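Local coordinates for possible substrate binding protein of ABC transporter system (Rhodopseudomonas palustris, PDB 3N0X) that probably binds amino acids, perhaps branched-chain ones, outside the cytoplasmic membrane and hands them to an ABC-type importer, at residues Ala64-Tyr69 against Leu90-Glu95; Ile131-Ala136 against Glu251-Tyr256; Gln149-Gly154 against Ile208-Gly213; Asn236-Leu241 against Pro280-Thr285; Tyr255-Ile260 against Ala353-Val358. All coordinates share one frame; numbering follows the deposited sequence. Where two conformers were deposited one is given.

Contact 1: Ala64-Tyr69 against Leu90-Glu95; sequences ALAEAY and LPVAEE
A66 and V92 lie level with each other on helices 58-70 and 83-96, whose short segments run nearly parallel, 23° apart, with their axes 9.6 Å from each other at closest approach. This is the layer of neighbouring helices that consecutive beta-alpha-beta crossovers lay on one side of a sheet, here the mixed sheet in one of the two lobes of a periplasmic binding protein. V92 fills the space between the helices. Its CG1, anti to the backbone N (chi1 -179°), reaches the backbone of the partner helix, 3.7 Å from A66 N, and also meets the methyl of A66, with A66 CB 4.0 Å from V92 CG1. L65 comes from the other helix and slides past V92 in the opposite direction, with L65 CG 4.0 Å from V92 CG1. L65 continues inward to touch A77 and I10 of the sheet. One turn further on, the ring of Y69 meets the second helix obliquely, with Y69 CE2 4.0 Å from A93 CA. The contact is apolar packing with no hydrogen bond between the segments, and both Y69 and A93 also rest on L100 of strand 100-102. The tyrosine hydroxyl has its polar partner just beyond: Y69 OH is hydrogen-bonded to I99 O, and Y69 OH lies 4.1 Å from A93 CB.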
# COMPACT_ATOMS: atom_id res chain seq x y z
N ALA A 64 22.47 -5.70 -5.48
CA ALA A 64 21.73 -5.70 -6.77
C ALA A 64 21.48 -4.30 -7.26
O ALA A 64 21.62 -3.99 -8.44
CB ALA A 64 20.41 -6.43 -6.62
N LEU A 65 21.10 -3.41 -6.36
CA LEU A 65 20.79 -2.05 -6.76
C LEU A 65 22.03 -1.29 -7.20
O LEU A 65 22.00 -0.56 -8.18
CB LEU A 65 20.07 -1.28 -5.64
CG LEU A 65 19.68 0.17 -5.94
CD1 LEU A 65 18.78 0.25 -7.21
CD2 LEU A 65 19.00 0.85 -4.74
N ALA A 66 23.13 -1.45 -6.46
CA ALA A 66 24.39 -0.87 -6.86
C ALA A 66 24.80 -1.38 -8.24
O ALA A 66 25.20 -0.62 -9.11
CB ALA A 66 25.48 -1.18 -5.82
N GLU A 67 24.68 -2.68 -8.44
CA GLU A 67 24.99 -3.27 -9.74
C GLU A 67 24.12 -2.67 -10.86
O GLU A 67 24.59 -2.42 -11.97
CB GLU A 67 24.82 -4.79 -9.69
CG GLU A 67 25.24 -5.47 -10.97
CD GLU A 67 25.23 -6.99 -10.86
OE1 GLU A 67 24.14 -7.59 -11.00
OE2 GLU A 67 26.32 -7.57 -10.67
N ALA A 68 22.85 -2.43 -10.56
CA ALA A 68 21.95 -1.84 -11.53
C ALA A 68 22.40 -0.47 -11.97
O ALA A 68 22.40 -0.17 -13.16
CB ALA A 68 20.52 -1.79 -10.99
N TYR A 69 22.75 0.37 -11.02
CA TYR A 69 23.20 1.71 -11.32
C TYR A 69 24.58 1.77 -11.96
O TYR A 69 24.82 2.61 -12.83
CB TYR A 69 23.23 2.53 -10.04
CG TYR A 69 21.88 2.87 -9.43
CD1 TYR A 69 20.76 3.23 -10.22
CD2 TYR A 69 21.73 2.91 -8.04
CE1 TYR A 69 19.56 3.58 -9.61
CE2 TYR A 69 20.56 3.25 -7.44
CZ TYR A 69 19.47 3.59 -8.21
OH TYR A 69 18.30 3.93 -7.58
N LEU A 90 18.16 2.41 0.50
CA LEU A 90 18.03 3.85 0.32
C LEU A 90 19.40 4.56 0.20
O LEU A 90 19.59 5.40 -0.67
CB LEU A 90 17.18 4.48 1.43
CG LEU A 90 15.84 3.80 1.68
CD1 LEU A 90 15.10 4.58 2.81
CD2 LEU A 90 14.97 3.70 0.45
N PRO A 91 20.39 4.20 1.05
CA PRO A 91 21.70 4.87 0.95
C PRO A 91 22.42 4.59 -0.36
O PRO A 91 23.28 5.39 -0.77
CB PRO A 91 22.50 4.28 2.15
CG PRO A 91 21.49 3.76 3.03
CD PRO A 91 20.31 3.37 2.26
N VAL A 92 22.09 3.49 -1.02
CA VAL A 92 22.69 3.16 -2.32
C VAL A 92 22.26 4.16 -3.40
O VAL A 92 23.05 4.57 -4.25
CB VAL A 92 22.35 1.71 -2.74
CG1 VAL A 92 22.98 1.38 -4.08
CG2 VAL A 92 22.80 0.74 -1.64
N ALA A 93 20.99 4.56 -3.35
CA ALA A 93 20.52 5.59 -4.25
C ALA A 93 21.30 6.89 -4.07
O ALA A 93 21.76 7.49 -5.04
CB ALA A 93 19.00 5.84 -4.05
N GLU A 94 21.50 7.29 -2.81
CA GLU A 94 22.24 8.50 -2.53
C GLU A 94 23.70 8.36 -2.97
O GLU A 94 24.25 9.30 -3.56
CB GLU A 94 22.17 8.87 -1.03
CG GLU A 94 22.97 10.12 -0.68
CD GLU A 94 22.83 10.55 0.79
OE1 GLU A 94 21.71 10.63 1.30
OE2 GLU A 94 23.86 10.85 1.43
N GLU A 95 24.33 7.22 -2.70
CA GLU A 95 25.75 7.01 -3.07
C GLU A 95 25.98 7.15 -4.57
O GLU A 95 26.96 7.72 -5.00
CB GLU A 95 26.25 5.65 -2.56
CG GLU A 95 27.69 5.29 -2.97

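Contact 2: Ile131-Ala136 against Glu251-Tyr256; sequences ISNAVA and EGATYY
The carboxamide of N133 turns one flat face to G252 and A253, and the backbone of strand 251-254 passes beneath that face. A253 N sends its hydrogen to N133 OD1 over 2.9 Å, from well above the carbonyl plane, 62° out of it. On the same face A253 CB lies 3.7 Å from N133 ND2, and the amide nitrogen gives a weak bond of 3.3 Å from N133 ND2 to A253 O. One asparagine thus serves both the N-H and the C=O of a single strand residue. OD1 has a second donor in W206 NE1, and ND2 also bonds to D129 O within its own helix, so each end of the amide has two partners, one of those of ND2 weak. A253 CB points into the helix, where S132 OG comes within 3.4 Å of A253 CB and A136 CB lies 4.1 Å from A253 CB. The serine oxygen sits between the backbone N and the carbonyl carbon (chi1 65°), turned back towards D129 O and Q128 O, with which it is hydrogen-bonded. A water donates to S132 OG at 3.0 Å and, weakly, to A253 O. The helix runs roughly against the strand direction, at 142°: helix 126-137 packs on a strand of the antiparallel sheet, paired with strand 335-345, a helix-on-sheet layer in a periplasmic binding protein.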
# COMPACT_ATOMS: atom_id res chain seq x y z
N ILE A 131 -4.59 5.66 8.45
CA ILE A 131 -5.36 6.87 8.36
C ILE A 131 -6.62 6.70 7.51
O ILE A 131 -7.71 7.16 7.88
CB ILE A 131 -4.44 8.03 7.84
CG1 ILE A 131 -3.42 8.38 8.90
CG2 ILE A 131 -5.27 9.24 7.45
CD1 ILE A 131 -2.23 9.23 8.40
N SER A 132 -6.48 6.07 6.35
CA SER A 132 -7.63 5.81 5.51
C SER A 132 -8.71 5.03 6.29
O SER A 132 -9.89 5.28 6.12
CB SER A 132 -7.24 5.07 4.23
OG SER A 132 -6.74 3.76 4.48
N ASN A 133 -8.31 4.06 7.10
CA ASN A 133 -9.28 3.34 7.92
C ASN A 133 -10.02 4.23 8.92
O ASN A 133 -11.23 4.14 9.07
CB ASN A 133 -8.62 2.13 8.60
CG ASN A 133 -8.56 0.94 7.68
OD1 ASN A 133 -9.49 0.10 7.69
ND2 ASN A 133 -7.53 0.86 6.84
N ALA A 134 -9.28 5.12 9.57
CA ALA A 134 -9.90 6.04 10.53
C ALA A 134 -10.89 6.97 9.85
O ALA A 134 -11.99 7.20 10.36
CB ALA A 134 -8.82 6.85 11.28
N VAL A 135 -10.51 7.51 8.69
CA VAL A 135 -11.37 8.41 7.94
C VAL A 135 -12.60 7.63 7.40
O VAL A 135 -13.72 8.18 7.38
CB VAL A 135 -10.57 9.09 6.79
CG1 VAL A 135 -11.49 9.81 5.81
CG2 VAL A 135 -9.50 10.02 7.41
N ALA A 136 -12.40 6.36 7.03
CA ALA A 136 -13.50 5.56 6.52
C ALA A 136 -14.57 5.33 7.61
O ALA A 136 -15.77 5.58 7.36
CB ALA A 136 -12.99 4.20 6.02
N GLU A 251 -16.74 -3.27 7.31
CA GLU A 251 -16.19 -2.14 6.60
C GLU A 251 -14.79 -1.80 7.07
O GLU A 251 -14.39 -2.08 8.18
CB GLU A 251 -17.07 -0.91 6.79
CG GLU A 251 -18.48 -1.10 6.25
CD GLU A 251 -19.38 0.13 6.29
OE1 GLU A 251 -18.90 1.27 6.53
OE2 GLU A 251 -20.60 -0.09 6.06
N GLY A 252 -14.07 -1.11 6.20
CA GLY A 252 -12.73 -0.68 6.41
C GLY A 252 -12.27 0.12 5.23
O GLY A 252 -13.09 0.48 4.35
N ALA A 253 -10.95 0.31 5.14
CA ALA A 253 -10.37 0.92 3.95
C ALA A 253 -9.27 0.07 3.38
O ALA A 253 -8.60 -0.66 4.09
CB ALA A 253 -9.83 2.32 4.27
N THR A 254 -9.12 0.17 2.06
CA THR A 254 -8.13 -0.57 1.30
C THR A 254 -7.36 0.29 0.30
O THR A 254 -7.84 1.30 -0.22
CB THR A 254 -8.78 -1.79 0.57
OG1 THR A 254 -7.73 -2.70 0.16
CG2 THR A 254 -9.70 -1.36 -0.59
N TYR A 255 -6.14 -0.16 0.02
CA TYR A 255 -5.30 0.45 -1.00
C TYR A 255 -5.87 0.24 -2.42
O TYR A 255 -5.74 1.09 -3.29
CB TYR A 255 -3.89 -0.19 -0.90
CG TYR A 255 -2.96 -0.02 -2.10
CD1 TYR A 255 -2.33 1.20 -2.39
CD2 TYR A 255 -2.67 -1.08 -2.90
CE1 TYR A 255 -1.47 1.33 -3.47
CE2 TYR A 255 -1.87 -0.94 -4.01
CZ TYR A 255 -1.23 0.26 -4.27
OH TYR A 255 -0.38 0.36 -5.35
N TYR A 256 -6.46 -0.92 -2.65
CA TYR A 256 -6.92 -1.32 -3.97
C TYR A 256 -7.86 -2.52 -3.89
O TYR A 256 -7.72 -3.38 -3.03
CB TYR A 256 -5.74 -1.68 -4.87
CG TYR A 256 -6.08 -1.98 -6.33
CD1 TYR A 256 -6.35 -0.96 -7.25
CD2 TYR A 256 -6.10 -3.29 -6.80
CE1 TYR A 256 -6.63 -1.26 -8.59
CE2 TYR A 256 -6.37 -3.60 -8.11
CZ TYR A 256 -6.67 -2.56 -9.00
OH TYR A 256 -6.94 -2.90 -10.31
O HOH W 1 -6.04 0.99 3.59

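Contact 3: Gln149-Gly154 against Ile208-Gly213; sequences QDYAFG and IWAGGG
The chain at Q149 and the chain at W209 leave the adjacent parallel strands 142-149 and 202-207 side by side, with Q149 CA 6.5 Å from W209 CA, while the start of helix 152-165 brings G154 level with I208. These are the C-terminal ends of strands in an alpha/beta lobe, the edge where proteins of this fold usually have their ligand cleft. Q149 carries the contact. Its CG, anti to the carbonyl carbon (chi1 -63°), sits over the six-membered ring of W209, 3.3 Å from the centroid and only 4° off the normal, a CH-pi contact. Beyond it the amide lies stacked on the indole, the two planes 18° apart, although the side chains as a whole cross at about a right angle. The amide end also pairs with the backbone of A210: A210 N donates to Q149 OE1 over 2.9 Å, and Q149 NE2 returns a bond of 3.0 Å to A210 O. The indole is itself held, for W209 NE1 donates in its ring plane to G212 O and F185 meets the ring edge-to-face. On the other flank F153 packs obliquely, with F153 CE2 3.7 Å from I208 CG1, and Y151 OH reaches A210 CB. A water bridges the two segments, accepting from Q149 N and donating to Q149 OE1 (2.8 Å) and I208 O.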
# COMPACT_ATOMS: atom_id res chain seq x y z
N GLN A 149 -0.88 -5.71 17.64
CA GLN A 149 0.29 -6.40 18.20
C GLN A 149 1.23 -5.39 18.87
O GLN A 149 1.38 -4.24 18.42
CB GLN A 149 1.02 -7.10 17.05
CG GLN A 149 0.18 -8.18 16.39
CD GLN A 149 0.57 -8.47 14.98
OE1 GLN A 149 0.58 -7.60 14.11
NE2 GLN A 149 0.98 -9.72 14.74
N ASP A 150 1.86 -5.84 19.96
CA ASP A 150 2.74 -4.99 20.77
C ASP A 150 4.13 -4.91 20.13
O ASP A 150 5.12 -5.47 20.63
CB ASP A 150 2.80 -5.57 22.19
CG ASP A 150 3.37 -4.63 23.19
OD1 ASP A 150 3.70 -3.48 22.78
OD2 ASP A 150 3.46 -5.00 24.39
N TYR A 151 4.21 -4.17 19.02
CA TYR A 151 5.48 -3.90 18.30
C TYR A 151 5.29 -2.68 17.45
O TYR A 151 4.18 -2.17 17.36
CB TYR A 151 6.00 -5.12 17.52
CG TYR A 151 5.35 -5.47 16.21
CD1 TYR A 151 3.97 -5.39 16.03
CD2 TYR A 151 6.13 -5.89 15.14
CE1 TYR A 151 3.38 -5.74 14.81
CE2 TYR A 151 5.57 -6.22 13.95
CZ TYR A 151 4.20 -6.17 13.79
OH TYR A 151 3.66 -6.49 12.56
N ALA A 152 6.38 -2.17 16.87
CA ALA A 152 6.30 -0.85 16.24
C ALA A 152 5.22 -0.74 15.17
O ALA A 152 4.50 0.27 15.13
CB ALA A 152 7.67 -0.43 15.68
N PHE A 153 5.09 -1.74 14.31
CA PHE A 153 4.06 -1.71 13.26
C PHE A 153 2.67 -1.47 13.85
O PHE A 153 1.90 -0.60 13.37
CB PHE A 153 4.05 -3.00 12.45
CG PHE A 153 2.92 -3.06 11.40
CD1 PHE A 153 3.03 -2.34 10.25
CD2 PHE A 153 1.80 -3.85 11.61
CE1 PHE A 153 2.00 -2.35 9.28
CE2 PHE A 153 0.75 -3.90 10.64
CZ PHE A 153 0.88 -3.13 9.47
N GLY A 154 2.36 -2.22 14.89
CA GLY A 154 1.05 -2.11 15.54
C GLY A 154 0.88 -0.78 16.25
O GLY A 154 -0.15 -0.09 16.12
N ILE A 208 -5.59 -4.05 13.64
CA ILE A 208 -4.45 -3.94 12.76
C ILE A 208 -3.58 -5.15 13.12
O ILE A 208 -3.26 -5.38 14.29
CB ILE A 208 -3.68 -2.59 12.86
CG1 ILE A 208 -2.43 -2.63 11.97
CG2 ILE A 208 -3.32 -2.26 14.30
CD1 ILE A 208 -1.69 -1.30 11.86
N TRP A 209 -3.20 -5.93 12.12
CA TRP A 209 -2.49 -7.18 12.39
C TRP A 209 -1.64 -7.55 11.17
O TRP A 209 -2.09 -7.45 10.03
CB TRP A 209 -3.49 -8.31 12.69
CG TRP A 209 -2.93 -9.41 13.51
CD1 TRP A 209 -2.34 -10.57 13.07
CD2 TRP A 209 -2.88 -9.47 14.94
NE1 TRP A 209 -1.97 -11.35 14.14
CE2 TRP A 209 -2.29 -10.70 15.31
CE3 TRP A 209 -3.33 -8.62 15.96
CZ2 TRP A 209 -2.09 -11.07 16.62
CZ3 TRP A 209 -3.16 -8.99 17.25
CH2 TRP A 209 -2.52 -10.20 17.59
N ALA A 210 -0.43 -8.05 11.42
CA ALA A 210 0.44 -8.56 10.35
C ALA A 210 0.81 -9.99 10.69
O ALA A 210 1.06 -10.33 11.83
CB ALA A 210 1.71 -7.68 10.23
N GLY A 211 0.82 -10.87 9.69
CA GLY A 211 1.19 -12.27 9.92
C GLY A 211 0.00 -13.10 10.34
O GLY A 211 -1.15 -12.66 10.24
N GLY A 212 0.26 -14.30 10.82
CA GLY A 212 -0.81 -15.20 11.23
C GLY A 212 -1.37 -14.82 12.58
O GLY A 212 -0.90 -13.85 13.22
N GLY A 213 -2.32 -15.64 13.03
CA GLY A 213 -3.00 -15.47 14.32
C GLY A 213 -4.51 -15.36 14.14
O GLY A 213 -5.27 -15.74 15.03
O HOH W 2 -0.50 -5.16 14.83

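Contact 4: Asn236-Leu241 against Pro280-Thr285; sequences NILPAL and PPDFFT
D282 OD1 is gripped by two backbone N-H groups, one from each side of the contact: F283 N donates to D282 OD1 over 2.8 Å on the anti side, and L238 N adds a weak bond to the same oxygen. The stronger link across the contact is from L238 N to D282 OD2, 3.0 Å long and met on the syn side, so that a single N-H straddles the carboxylate. The first torsion of D282, anti to the backbone N (chi1 -150°), sets the carboxylate carbon CG on the side of 236-241. Its own backbone is fixed too, because D282 N donates to T285 OG1 over 3.1 Å. Here the loop between strands 229-233 and 251-254 meets the start of helix 283-302. Around this polar centre the packing is apolar. I237 CG2 sits over one face of the F283 ring, a CH-pi contact 4.0 Å from the centroid, and I237 CG2 also lies 3.8 Å from F284 CE2. F284 in turn stacks on Y20 of helix 18-35. At the far end, L238 CD1 meets P280 CG at 3.8 Å. N236 OD1 accepts from I237 N and also binds a glycerol, probably from the crystallisation liquor. Met by F283 N at the helix start and by L238 N of the loop, the carboxylate would probably be stabilised in its charged form, tying loop to helix through the hydrogen bonds from L238 N.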
# COMPACT_ATOMS: atom_id res chain seq x y z
N ASN A 236 -7.02 -6.08 1.92
CA ASN A 236 -5.87 -6.96 1.73
C ASN A 236 -5.89 -7.52 0.32
O ASN A 236 -6.80 -7.27 -0.45
CB ASN A 236 -5.83 -8.11 2.78
CG ASN A 236 -4.44 -8.46 3.21
OD1 ASN A 236 -3.48 -8.42 2.43
ND2 ASN A 236 -4.30 -8.73 4.52
N ILE A 237 -4.84 -8.27 0.02
CA ILE A 237 -4.72 -8.90 -1.27
C ILE A 237 -5.74 -10.02 -1.42
O ILE A 237 -6.29 -10.51 -0.45
CB ILE A 237 -3.28 -9.42 -1.53
CG1 ILE A 237 -2.83 -10.43 -0.48
CG2 ILE A 237 -2.34 -8.18 -1.61
CD1 ILE A 237 -1.48 -11.09 -0.81
N LEU A 238 -6.01 -10.43 -2.65
CA LEU A 238 -7.07 -11.38 -2.90
C LEU A 238 -7.00 -12.71 -2.13
O LEU A 238 -8.00 -13.16 -1.60
CB LEU A 238 -7.31 -11.59 -4.42
CG LEU A 238 -7.65 -10.35 -5.26
CD1 LEU A 238 -7.77 -10.71 -6.78
CD2 LEU A 238 -8.92 -9.68 -4.78
N PRO A 239 -5.81 -13.37 -2.09
CA PRO A 239 -5.77 -14.60 -1.28
C PRO A 239 -6.13 -14.40 0.20
O PRO A 239 -6.76 -15.26 0.83
CB PRO A 239 -4.32 -15.06 -1.41
CG PRO A 239 -3.80 -14.41 -2.63
CD PRO A 239 -4.53 -13.10 -2.77
N ALA A 240 -5.73 -13.26 0.74
CA ALA A 240 -6.04 -12.93 2.13
C ALA A 240 -7.53 -12.60 2.37
O ALA A 240 -8.03 -12.73 3.50
CB ALA A 240 -5.16 -11.77 2.60
N LEU A 241 -8.23 -12.16 1.33
CA LEU A 241 -9.65 -11.82 1.43
C LEU A 241 -10.57 -13.06 1.50
O LEU A 241 -11.77 -12.90 1.77
CB LEU A 241 -10.07 -10.91 0.26
CG LEU A 241 -9.52 -9.50 0.20
CD1 LEU A 241 -10.06 -8.80 -1.04
CD2 LEU A 241 -9.87 -8.72 1.49
N PRO A 280 -7.91 -11.41 -11.98
CA PRO A 280 -7.83 -9.97 -11.86
C PRO A 280 -6.49 -9.47 -11.32
O PRO A 280 -5.71 -10.25 -10.69
CB PRO A 280 -8.96 -9.62 -10.89
CG PRO A 280 -9.36 -10.90 -10.25
CD PRO A 280 -8.64 -12.03 -10.86
N PRO A 281 -6.19 -8.18 -11.58
CA PRO A 281 -5.03 -7.56 -10.99
C PRO A 281 -5.20 -7.43 -9.48
O PRO A 281 -6.33 -7.28 -9.00
CB PRO A 281 -4.98 -6.18 -11.64
CG PRO A 281 -6.37 -5.88 -12.04
CD PRO A 281 -7.02 -7.21 -12.34
N ASP A 282 -4.09 -7.44 -8.77
CA ASP A 282 -4.06 -7.29 -7.29
C ASP A 282 -3.20 -6.06 -6.91
O ASP A 282 -2.75 -5.27 -7.77
CB ASP A 282 -3.54 -8.61 -6.69
CG ASP A 282 -4.10 -8.93 -5.26
OD1 ASP A 282 -4.54 -8.00 -4.54
OD2 ASP A 282 -4.04 -10.14 -4.89
N PHE A 283 -2.99 -5.86 -5.60
CA PHE A 283 -2.22 -4.72 -5.08
C PHE A 283 -0.95 -4.48 -5.88
O PHE A 283 -0.63 -3.36 -6.27
CB PHE A 283 -1.75 -4.96 -3.62
CG PHE A 283 -2.76 -4.66 -2.52
CD1 PHE A 283 -4.14 -4.70 -2.71
CD2 PHE A 283 -2.29 -4.39 -1.25
CE1 PHE A 283 -5.02 -4.46 -1.61
CE2 PHE A 283 -3.16 -4.08 -0.21
CZ PHE A 283 -4.51 -4.15 -0.39
N PHE A 284 -0.18 -5.55 -6.02
CA PHE A 284 1.17 -5.42 -6.54
C PHE A 284 1.17 -5.05 -8.01
O PHE A 284 2.03 -4.29 -8.50
CB PHE A 284 1.97 -6.69 -6.22
CG PHE A 284 2.08 -6.93 -4.76
CD1 PHE A 284 3.00 -6.25 -4.01
CD2 PHE A 284 1.27 -7.87 -4.13
CE1 PHE A 284 3.11 -6.45 -2.63
CE2 PHE A 284 1.33 -8.02 -2.76
CZ PHE A 284 2.24 -7.32 -2.01
N THR A 285 0.18 -5.56 -8.71
CA THR A 285 -0.00 -5.27 -10.12
C THR A 285 -0.31 -3.78 -10.27
O THR A 285 0.28 -3.06 -11.10
CB THR A 285 -1.20 -6.01 -10.69
OG1 THR A 285 -1.28 -7.34 -10.14
CG2 THR A 285 -1.08 -6.08 -12.21

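Contact 5: Tyr255-Ile260 against Ala353-Val358; sequences YYYYDI and AVLEPV
A type I beta turn from Y257 to I260 packs against strand 354-357, an element of the antiparallel sheet that pairs with strand 335-345. The turn is closed by I260 N, bonded to Y257 O over 3.0 Å, and both of its end residues face the strand. Y257 lays one ring face on L355: L355 CB makes a CH-pi contact 4.0 Å from the ring centroid, and L355 N stands over the same face, nearer the rim. Y257 CG is anti to the backbone N (chi1 179°), which puts the root of the ring toward the strand. L355 O meets both turn residues, 3.5 Å from Y257 CD2 and 3.5 Å from I260 CD1. I260 CG1 also comes within 4.3 Å of P357 CB. No hydrogen bond crosses the contact. L355 N and A353 O are buried here without a partner in the model; the packing is mainly van der Waals, and the L355 N-H, directed at the ring face, may gain partial compensation from the pi cloud.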
# COMPACT_ATOMS: atom_id res chain seq x y z
N TYR A 255 -6.14 -0.16 0.02
CA TYR A 255 -5.30 0.45 -1.00
C TYR A 255 -5.87 0.24 -2.42
O TYR A 255 -5.74 1.09 -3.29
CB TYR A 255 -3.89 -0.19 -0.90
CG TYR A 255 -2.96 -0.02 -2.10
CD1 TYR A 255 -2.33 1.20 -2.39
CD2 TYR A 255 -2.67 -1.08 -2.90
CE1 TYR A 255 -1.47 1.33 -3.47
CE2 TYR A 255 -1.87 -0.94 -4.01
CZ TYR A 255 -1.23 0.26 -4.27
OH TYR A 255 -0.38 0.36 -5.35
N TYR A 256 -6.46 -0.92 -2.65
CA TYR A 256 -6.92 -1.32 -3.97
C TYR A 256 -7.86 -2.52 -3.89
O TYR A 256 -7.72 -3.38 -3.03
CB TYR A 256 -5.74 -1.68 -4.87
CG TYR A 256 -6.08 -1.98 -6.33
CD1 TYR A 256 -6.35 -0.96 -7.25
CD2 TYR A 256 -6.10 -3.29 -6.80
CE1 TYR A 256 -6.63 -1.26 -8.59
CE2 TYR A 256 -6.37 -3.60 -8.11
CZ TYR A 256 -6.67 -2.56 -9.00
OH TYR A 256 -6.94 -2.90 -10.31
N TYR A 257 -8.82 -2.55 -4.80
CA TYR A 257 -9.61 -3.76 -5.13
C TYR A 257 -9.97 -3.56 -6.59
O TYR A 257 -10.43 -2.49 -6.95
CB TYR A 257 -10.84 -3.94 -4.22
CG TYR A 257 -11.64 -5.16 -4.57
CD1 TYR A 257 -11.22 -6.41 -4.17
CD2 TYR A 257 -12.79 -5.07 -5.32
CE1 TYR A 257 -11.94 -7.54 -4.50
CE2 TYR A 257 -13.54 -6.17 -5.64
CZ TYR A 257 -13.10 -7.41 -5.25
OH TYR A 257 -13.83 -8.51 -5.62
N TYR A 258 -9.73 -4.56 -7.42
CA TYR A 258 -9.81 -4.39 -8.87
C TYR A 258 -11.10 -3.75 -9.37
O TYR A 258 -11.07 -2.98 -10.33
CB TYR A 258 -9.55 -5.71 -9.61
CG TYR A 258 -10.54 -6.82 -9.36
CD1 TYR A 258 -10.43 -7.64 -8.24
CD2 TYR A 258 -11.56 -7.08 -10.26
CE1 TYR A 258 -11.35 -8.69 -8.02
CE2 TYR A 258 -12.48 -8.12 -10.05
CZ TYR A 258 -12.37 -8.92 -8.93
OH TYR A 258 -13.30 -9.93 -8.71
N ASP A 259 -12.23 -4.10 -8.76
CA ASP A 259 -13.53 -3.68 -9.30
C ASP A 259 -13.96 -2.34 -8.76
O ASP A 259 -15.01 -1.84 -9.15
CB ASP A 259 -14.62 -4.74 -9.04
CG ASP A 259 -15.81 -4.64 -10.01
OD1 ASP A 259 -15.59 -4.45 -11.22
OD2 ASP A 259 -16.98 -4.80 -9.57
N ILE A 260 -13.16 -1.71 -7.87
CA ILE A 260 -13.57 -0.40 -7.36
C ILE A 260 -13.24 0.81 -8.26
O ILE A 260 -14.14 1.58 -8.61
CB ILE A 260 -13.11 -0.17 -5.90
CG1 ILE A 260 -13.89 -1.09 -4.95
CG2 ILE A 260 -13.31 1.28 -5.46
CD1 ILE A 260 -13.51 -0.92 -3.48
N ALA A 353 -13.63 -12.49 -0.57
CA ALA A 353 -14.72 -11.58 -0.25
C ALA A 353 -14.70 -10.46 -1.26
O ALA A 353 -13.62 -10.00 -1.66
CB ALA A 353 -14.54 -11.00 1.15
N VAL A 354 -15.88 -9.99 -1.66
CA VAL A 354 -15.98 -8.91 -2.65
C VAL A 354 -16.03 -7.63 -1.86
O VAL A 354 -16.87 -7.48 -0.97
CB VAL A 354 -17.25 -9.06 -3.51
CG1 VAL A 354 -17.42 -7.85 -4.45
CG2 VAL A 354 -17.16 -10.35 -4.32
N LEU A 355 -15.14 -6.70 -2.19
CA LEU A 355 -15.08 -5.41 -1.52
C LEU A 355 -15.91 -4.42 -2.32
O LEU A 355 -15.45 -3.89 -3.35
CB LEU A 355 -13.64 -4.93 -1.32
CG LEU A 355 -12.72 -5.92 -0.55
CD1 LEU A 355 -11.39 -5.23 -0.18
CD2 LEU A 355 -13.40 -6.53 0.69
N GLU A 356 -17.12 -4.16 -1.86
CA GLU A 356 -17.99 -3.21 -2.52
C GLU A 356 -17.63 -1.77 -2.10
O GLU A 356 -17.28 -1.55 -0.95
CB GLU A 356 -19.45 -3.51 -2.23
CG GLU A 356 -19.82 -4.87 -2.85
CD GLU A 356 -21.30 -5.09 -3.01
OE1 GLU A 356 -22.03 -4.79 -2.03
OE2 GLU A 356 -21.68 -5.59 -4.11
N PRO A 357 -17.74 -0.81 -3.01
CA PRO A 357 -17.39 0.56 -2.69
C PRO A 357 -18.43 1.21 -1.78
O PRO A 357 -19.63 1.09 -2.02
CB PRO A 357 -17.37 1.23 -4.06
CG PRO A 357 -18.32 0.47 -4.85
CD PRO A 357 -18.16 -0.95 -4.42
N VAL A 358 -17.97 1.89 -0.76
CA VAL A 358 -18.80 2.80 0.03
C VAL A 358 -18.45 4.23 -0.38
O VAL A 358 -19.35 5.00 -0.69
CB VAL A 358 -18.65 2.60 1.53
CG1 VAL A 358 -19.54 3.58 2.31
CG2 VAL A 358 -19.03 1.13 1.92

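Contact 1 closes before the others open and lies far from the rest, about 34 Å from contact 2 between centres, joining two helices on the mixed sheet of this two-lobed protein. Contact 3, on the parallel sheet, falls within the chain between the two halves of contact 2, about 17 Å from it between centres. Contacts 2 and 5 share Y255 and Y256, and both reach the antiparallel sheet. The segments of contact 4 alternate along the chain with those of both, and it touches each: F283 CE1 lies 3.2 Å from Y256 O, and L241 O is probably hydrogen-bonded to A353 N. Contacts 2, 4 and 5 thus form one continuous cluster, probably near where the lobes of this family meet.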